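Local structure of glucan-binding protein C, GbpC (Streptococcus mutans UA159, 5UQZ) at residues Q99-D103 with F181-Q185; S133-D137 with L172-P176; A298-A304 with V335-K339. The protein binds glucan at the streptococcal cell surface and probably mediates both sucrose-independent and sucrose-dependent adherence. All blocks are in the same frame, centred on the assembly; numbering follows the deposited sequence.

Interaction 1 of 3, residues Q99-D103 with F181-Q185; sequences QYNTD and FIGAQ
Tyr100 lays its ring along the backbone of strand 180-184 and beside the Phe181 ring, slid so far that the two barely overlap. The planes are within 17° of parallel, but the centroids lie 5.0 Å apart; the closest approach is Tyr100 OH to Phe181 CD2, 3.3 Å, with CZ next. With Tyr100 CG anti to the carbonyl carbon (chi1 -75°), the ring runs back along the strand past Gly183, whose backbone packs directly on it, Gly183 N reaching Tyr100 CD1 at 3.4 Å. Phe181 also meets Trp328 of the adjoining strand 325-329. Tyr100 and Phe181 both touch Thr326 of that strand, which places them on one face of the four-stranded antiparallel sheet of the beta-supersandwich, covered by the loop that follows helix 96-99; Ile182 points to the other face, toward Ile195 and Val197 of strand 194-204. Where strand 180-184 ends, polar bonds replace ring packing. Gln185 N donates to Thr102 OG1 over 3.0 Å, nearly straight at 169°, and the same hydroxyl is also bonded to Asn163 ND2. Gln185 CG stands anti to the backbone N, and the chain bends at chi2, so that NE2 donates a hydrogen bond to Asp103 OD2, 3.1 Å. Asp103 OD2 lies in the amide plane of Gln185, while NE2 meets it from above the carboxylate plane, the two planes being steeply inclined. Asn101 runs alongside Gln185, pointing the same way, while its OD1 accepts from Asp103 N at 2.9 Å, an Asx turn at the start of the short 3-10 segment, with the N-H coming from above the carbonyl plane.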
# COMPACT_ATOMS: atom_id res chain seq x y z
N GLN A 99 -3.11 18.11 3.13
CA GLN A 99 -3.54 18.12 1.73
C GLN A 99 -4.88 17.42 1.56
O GLN A 99 -5.64 17.78 0.66
CB GLN A 99 -2.48 17.44 0.89
CG GLN A 99 -2.63 17.61 -0.56
CD GLN A 99 -1.36 17.20 -1.26
OE1 GLN A 99 -0.24 17.43 -0.76
NE2 GLN A 99 -1.50 16.58 -2.40
N TYR A 100 -5.17 16.42 2.39
CA TYR A 100 -6.43 15.71 2.31
C TYR A 100 -7.41 16.17 3.37
O TYR A 100 -8.46 15.54 3.56
CB TYR A 100 -6.21 14.20 2.36
CG TYR A 100 -5.67 13.70 1.03
CD1 TYR A 100 -6.55 13.31 0.00
CD2 TYR A 100 -4.30 13.69 0.77
CE1 TYR A 100 -6.06 12.86 -1.20
CE2 TYR A 100 -3.80 13.24 -0.43
CZ TYR A 100 -4.69 12.86 -1.44
OH TYR A 100 -4.21 12.38 -2.63
N ASN A 101 -7.14 17.29 4.04
CA ASN A 101 -8.10 17.84 4.99
C ASN A 101 -9.16 18.60 4.20
O ASN A 101 -8.95 19.74 3.80
CB ASN A 101 -7.39 18.73 5.99
CG ASN A 101 -8.35 19.28 7.02
OD1 ASN A 101 -9.58 19.12 6.89
ND2 ASN A 101 -7.82 19.89 8.07
N THR A 102 -10.30 17.96 3.95
CA THR A 102 -11.36 18.58 3.16
C THR A 102 -11.92 19.84 3.80
O THR A 102 -12.58 20.62 3.11
CB THR A 102 -12.45 17.55 2.83
OG1 THR A 102 -12.80 16.82 4.03
CG2 THR A 102 -11.96 16.54 1.80
N ASP A 103 -11.68 20.07 5.10
CA ASP A 103 -12.10 21.34 5.69
C ASP A 103 -11.35 22.52 5.08
O ASP A 103 -11.80 23.67 5.22
CB ASP A 103 -11.74 21.37 7.18
CG ASP A 103 -12.58 20.44 8.04
OD1 ASP A 103 -13.58 19.89 7.57
OD2 ASP A 103 -12.24 20.32 9.23
N PHE A 181 -5.26 7.65 -4.67
CA PHE A 181 -4.94 8.15 -3.33
C PHE A 181 -6.14 8.97 -2.91
O PHE A 181 -6.52 9.90 -3.62
CB PHE A 181 -3.64 8.96 -3.36
CG PHE A 181 -2.98 9.10 -2.04
CD1 PHE A 181 -1.64 8.84 -1.92
CD2 PHE A 181 -3.67 9.58 -0.94
CE1 PHE A 181 -0.98 8.99 -0.70
CE2 PHE A 181 -2.99 9.73 0.31
CZ PHE A 181 -1.69 9.40 0.41
N ILE A 182 -6.82 8.59 -1.83
CA ILE A 182 -8.08 9.22 -1.41
C ILE A 182 -8.01 9.60 0.06
O ILE A 182 -7.37 8.91 0.87
CB ILE A 182 -9.26 8.29 -1.76
CG1 ILE A 182 -10.60 8.93 -1.47
CG2 ILE A 182 -9.17 6.93 -1.07
CD1 ILE A 182 -11.79 8.19 -2.07
N GLY A 183 -8.67 10.71 0.41
CA GLY A 183 -8.70 11.08 1.81
C GLY A 183 -9.76 12.13 2.08
O GLY A 183 -10.32 12.74 1.17
N ALA A 184 -9.99 12.37 3.37
CA ALA A 184 -10.96 13.38 3.81
C ALA A 184 -10.66 13.71 5.26
O ALA A 184 -10.02 12.95 5.97
CB ALA A 184 -12.37 12.83 3.70
N GLN A 185 -11.21 14.85 5.71
CA GLN A 185 -11.19 15.11 7.15
C GLN A 185 -11.91 13.99 7.89
O GLN A 185 -12.85 13.37 7.35
CB GLN A 185 -11.86 16.47 7.44
CG GLN A 185 -11.94 16.85 8.93
CD GLN A 185 -10.56 16.94 9.61
OE1 GLN A 185 -9.90 15.92 9.89
NE2 GLN A 185 -10.14 18.16 9.96

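Interaction 2 of 3, residues S133-D137 with L172-P176; sequences SVTYD and LFHDP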
# COMPACT_ATOMS: atom_id res chain seq x y z
N SER A 133 -16.39 6.37 -13.98
CA SER A 133 -15.78 5.39 -14.84
C SER A 133 -14.54 5.98 -15.48
O SER A 133 -14.62 7.01 -16.15
CB SER A 133 -16.84 4.96 -15.86
OG SER A 133 -16.40 3.92 -16.65
N VAL A 134 -13.42 5.31 -15.30
CA VAL A 134 -12.15 5.82 -15.81
C VAL A 134 -11.61 4.83 -16.83
O VAL A 134 -11.44 3.64 -16.53
CB VAL A 134 -11.13 6.01 -14.68
CG1 VAL A 134 -9.83 6.59 -15.22
CG2 VAL A 134 -11.71 6.88 -13.56
N THR A 135 -11.37 5.31 -18.05
CA THR A 135 -10.79 4.47 -19.11
C THR A 135 -9.36 4.88 -19.31
O THR A 135 -9.08 6.06 -19.54
CB THR A 135 -11.60 4.62 -20.40
OG1 THR A 135 -12.97 4.20 -20.14
CG2 THR A 135 -11.04 3.77 -21.49
N TYR A 136 -8.46 3.89 -19.25
CA TYR A 136 -7.03 4.13 -19.39
C TYR A 136 -6.57 3.48 -20.68
O TYR A 136 -6.85 2.28 -20.94
CB TYR A 136 -6.27 3.46 -18.24
CG TYR A 136 -6.68 3.85 -16.83
CD1 TYR A 136 -7.78 3.27 -16.21
CD2 TYR A 136 -5.93 4.81 -16.09
CE1 TYR A 136 -8.13 3.56 -14.90
CE2 TYR A 136 -6.25 5.07 -14.77
CZ TYR A 136 -7.34 4.45 -14.18
OH TYR A 136 -7.66 4.66 -12.87
N ASP A 137 -5.88 4.23 -21.51
CA ASP A 137 -5.31 3.62 -22.70
C ASP A 137 -3.89 4.09 -22.90
O ASP A 137 -3.34 4.76 -22.04
CB ASP A 137 -6.23 3.56 -23.90
CG ASP A 137 -6.60 4.90 -24.36
OD1 ASP A 137 -6.11 5.87 -23.84
OD2 ASP A 137 -7.36 5.01 -25.32
N LEU A 172 -6.09 10.80 -8.71
CA LEU A 172 -6.24 9.66 -9.59
C LEU A 172 -5.02 9.60 -10.50
O LEU A 172 -4.81 10.49 -11.35
CB LEU A 172 -7.50 9.82 -10.43
CG LEU A 172 -7.78 8.71 -11.43
CD1 LEU A 172 -8.24 7.47 -10.75
CD2 LEU A 172 -8.88 9.15 -12.44
N PHE A 173 -4.22 8.55 -10.37
CA PHE A 173 -2.99 8.48 -11.18
C PHE A 173 -3.29 8.11 -12.61
O PHE A 173 -4.17 7.28 -12.90
CB PHE A 173 -2.09 7.42 -10.52
CG PHE A 173 -1.67 7.84 -9.12
CD1 PHE A 173 -0.82 8.96 -8.94
CD2 PHE A 173 -2.23 7.23 -7.99
CE1 PHE A 173 -0.49 9.37 -7.67
CE2 PHE A 173 -1.89 7.66 -6.73
CZ PHE A 173 -1.02 8.74 -6.57
N HIS A 174 -2.54 8.70 -13.55
CA HIS A 174 -2.78 8.33 -14.95
C HIS A 174 -2.34 6.90 -15.23
O HIS A 174 -2.85 6.28 -16.16
CB HIS A 174 -2.18 9.33 -15.92
CG HIS A 174 -0.69 9.33 -15.96
ND1 HIS A 174 0.00 8.55 -16.85
CD2 HIS A 174 0.23 9.99 -15.22
CE1 HIS A 174 1.30 8.73 -16.66
NE2 HIS A 174 1.46 9.63 -15.70
N ASP A 175 -1.39 6.37 -14.42
CA ASP A 175 -0.99 4.97 -14.51
C ASP A 175 -1.95 4.14 -13.66
O ASP A 175 -1.93 4.25 -12.42
CB ASP A 175 0.45 4.83 -14.03
CG ASP A 175 0.96 3.38 -14.06
OD1 ASP A 175 0.16 2.44 -14.15
OD2 ASP A 175 2.18 3.18 -13.96
N PRO A 176 -2.79 3.28 -14.27
CA PRO A 176 -3.82 2.58 -13.49
C PRO A 176 -3.25 1.60 -12.49
O PRO A 176 -3.97 1.18 -11.58
CB PRO A 176 -4.66 1.84 -14.56
CG PRO A 176 -3.70 1.67 -15.69
CD PRO A 176 -2.83 2.90 -15.70
O HOH W 1 -5.45 5.26 -11.60
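Tyr136 leaves strand 132-137 with CB toward the 172-176 loop, and CB already lies 4.0 Å from Pro176 CG. Its CG is anti to the carbonyl carbon (chi1 -56°), which sets the ring flat against the proline: Pro176 CB sits 3.4 Å from the ring centroid and 7° off the normal, a centred CH-pi contact. The opposite face is met near its rim by Val134 CG1 from the same strand. Along one edge, two backbone carbonyls lie in the ring plane, His174 O at 3.4 Å from Tyr136 CD2 and Phe173 O at 3.6 Å from Tyr136 CE2. At the tip, OH touches Leu172 CD1 and gives its proton to a water at 2.6 Å, which in turn donates to Phe173 O; Tyr156 OH of neighbouring strand 151-160 is a further hydrogen-bond partner. Beside the ring, Val134 and Leu172 meet tip to tip, CG2 to CD2 at 3.8 Å. No direct hydrogen bond joins the segments; apolar packing, the carbonyl edge contacts and a water bridge make the contact. It is strand-to-loop packing in the beta-supersandwich: a side chain of the nine-stranded sheet packs against the connection between strands 167-172 and 180-184.

Interaction 3 of 3, residues A298-A304 with V335-K339; sequences AYYGAGA and VAVPK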
# COMPACT_ATOMS: atom_id res chain seq x y z
N ALA A 298 7.61 -6.06 2.72
CA ALA A 298 6.28 -5.58 2.36
C ALA A 298 5.21 -6.66 2.52
O ALA A 298 4.05 -6.34 2.82
CB ALA A 298 6.30 -5.04 0.94
N TYR A 299 5.57 -7.94 2.35
CA TYR A 299 4.60 -9.02 2.48
C TYR A 299 3.89 -8.98 3.82
O TYR A 299 2.76 -9.45 3.94
CB TYR A 299 5.29 -10.40 2.30
CG TYR A 299 6.06 -10.83 3.53
CD1 TYR A 299 7.39 -10.43 3.75
CD2 TYR A 299 5.44 -11.58 4.52
CE1 TYR A 299 8.08 -10.78 4.90
CE2 TYR A 299 6.11 -11.93 5.68
CZ TYR A 299 7.44 -11.52 5.87
OH TYR A 299 8.14 -11.82 6.99
N TYR A 300 4.55 -8.41 4.84
CA TYR A 300 3.99 -8.49 6.18
C TYR A 300 2.66 -7.75 6.27
O TYR A 300 1.84 -8.09 7.14
CB TYR A 300 4.99 -7.92 7.17
CG TYR A 300 4.51 -7.85 8.58
CD1 TYR A 300 4.24 -9.02 9.33
CD2 TYR A 300 4.35 -6.62 9.21
CE1 TYR A 300 3.77 -8.93 10.63
CE2 TYR A 300 3.93 -6.53 10.52
CZ TYR A 300 3.64 -7.68 11.23
OH TYR A 300 3.20 -7.58 12.54
N GLY A 301 2.46 -6.73 5.46
CA GLY A 301 1.22 -5.97 5.48
C GLY A 301 0.31 -6.28 4.31
O GLY A 301 -0.60 -5.48 4.04
N ALA A 302 0.49 -7.42 3.65
CA ALA A 302 -0.16 -7.63 2.36
C ALA A 302 -1.09 -8.83 2.33
O ALA A 302 -0.87 -9.85 3.00
CB ALA A 302 0.89 -7.87 1.29
N GLY A 303 -2.12 -8.71 1.50
CA GLY A 303 -2.91 -9.83 1.03
C GLY A 303 -2.83 -9.88 -0.48
O GLY A 303 -2.12 -9.11 -1.13
N ALA A 304 -3.60 -10.78 -1.08
CA ALA A 304 -3.72 -10.87 -2.52
C ALA A 304 -5.06 -11.49 -2.84
O ALA A 304 -5.75 -11.98 -1.94
CB ALA A 304 -2.62 -11.73 -3.11
N VAL A 335 2.29 -8.82 -6.53
CA VAL A 335 1.98 -9.36 -5.21
C VAL A 335 3.22 -9.35 -4.34
O VAL A 335 4.30 -9.76 -4.77
CB VAL A 335 1.38 -10.77 -5.38
CG1 VAL A 335 1.09 -11.40 -4.01
CG2 VAL A 335 0.12 -10.73 -6.26
N ALA A 336 3.07 -8.91 -3.09
CA ALA A 336 4.16 -8.85 -2.11
C ALA A 336 4.23 -10.20 -1.39
O ALA A 336 3.35 -10.54 -0.60
CB ALA A 336 3.85 -7.73 -1.12
N VAL A 337 5.32 -10.93 -1.64
CA VAL A 337 5.53 -12.25 -1.02
C VAL A 337 6.81 -12.21 -0.20
O VAL A 337 7.68 -11.36 -0.42
CB VAL A 337 5.57 -13.38 -2.06
CG1 VAL A 337 4.22 -13.50 -2.75
CG2 VAL A 337 6.72 -13.16 -3.03
N PRO A 338 6.98 -13.13 0.74
CA PRO A 338 8.26 -13.19 1.47
C PRO A 338 9.41 -13.49 0.52
O PRO A 338 9.27 -14.28 -0.41
CB PRO A 338 8.06 -14.35 2.43
CG PRO A 338 6.71 -14.77 2.37
CD PRO A 338 6.01 -14.16 1.20
N LYS A 339 10.57 -12.90 0.83
CA LYS A 339 11.77 -13.02 0.01
C LYS A 339 12.88 -13.60 0.87
O LYS A 339 12.76 -13.77 2.10
CB LYS A 339 12.21 -11.65 -0.51
CG LYS A 339 11.15 -10.85 -1.21
CD LYS A 339 10.77 -11.40 -2.50
CE LYS A 339 9.65 -10.56 -3.10
NZ LYS A 339 9.35 -11.04 -4.48
O HOH W 2 7.77 -8.71 0.32
O HOH W 3 0.33 -8.12 -2.37
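Tyr299 and Pro338 make the aromatic part of this contact, crossing at about a right angle. Pro338 CB stands over the centre of the Tyr299 ring, 4.1 Å from the centroid and 8° off the normal, which meets the geometry of a CH-pi interaction. The ring gets there because Tyr299 CG is held between the backbone N and the carbonyl carbon (chi1 77°), turning it over the proline. The backbone itself brings Tyr299 CB to 3.4 Å from Val337 C.

Apolar contacts between small side chains follow. Ala336 CB touches Ala302 CB, at 3.8 Å, and more loosely Ala298 CB, at 4.2 Å. Farther along, Val335 uses its CG1 branch, anti to the backbone N, to touch Ala304 CB.

Polar links are carried by water, for no direct hydrogen bond crosses. One water accepts from Tyr299 N and donates to Val337 O over 2.8 Å; it also lies at the edge of the Tyr299 ring, in its plane. A second accepts from Ala336 N and donates to Gly303 O, each over 2.9 Å. Ala336 O, by contrast, is buried against Tyr299 CB and has no hydrogen-bonding partner in the model.

Within 298-304, Gly301 N bonds to Ala298 O and Ala302 N to Tyr299 O, as expected of a tight 3-10 turn leading into strand 303-306. Ala41 and Tyr45 of the long helix 3-51 pack against Pro338. The arrangement is thus a junction where the extended chain after the last strand passes between a 3-10 turn of the beta-supersandwich and the N-terminal helix.

How the interactions relate
After the long N-terminal helix, the chain opens interaction 1 at 99-103. It then opens interaction 2 at 133-137 in the nine-stranded sheet and closes it at 172-176. Only afterwards does strand 180-184 return to close interaction 1, so the shorter loop lies wholly within the longer one. Their centres are 20 Å apart, yet they touch by packing of Phe173 CE2 on Phe181 N, 3.9 Å. Interaction 3 comes later in series, closing a separate loop from 298-304 to 335-339. Interaction 1 ties the loop after helix 96-99 to the four-stranded sheet, interaction 2 ties a connecting loop of that sheet to the nine-stranded one, and interaction 3 ties the turn entering the three-stranded sheet to the C-terminal chain.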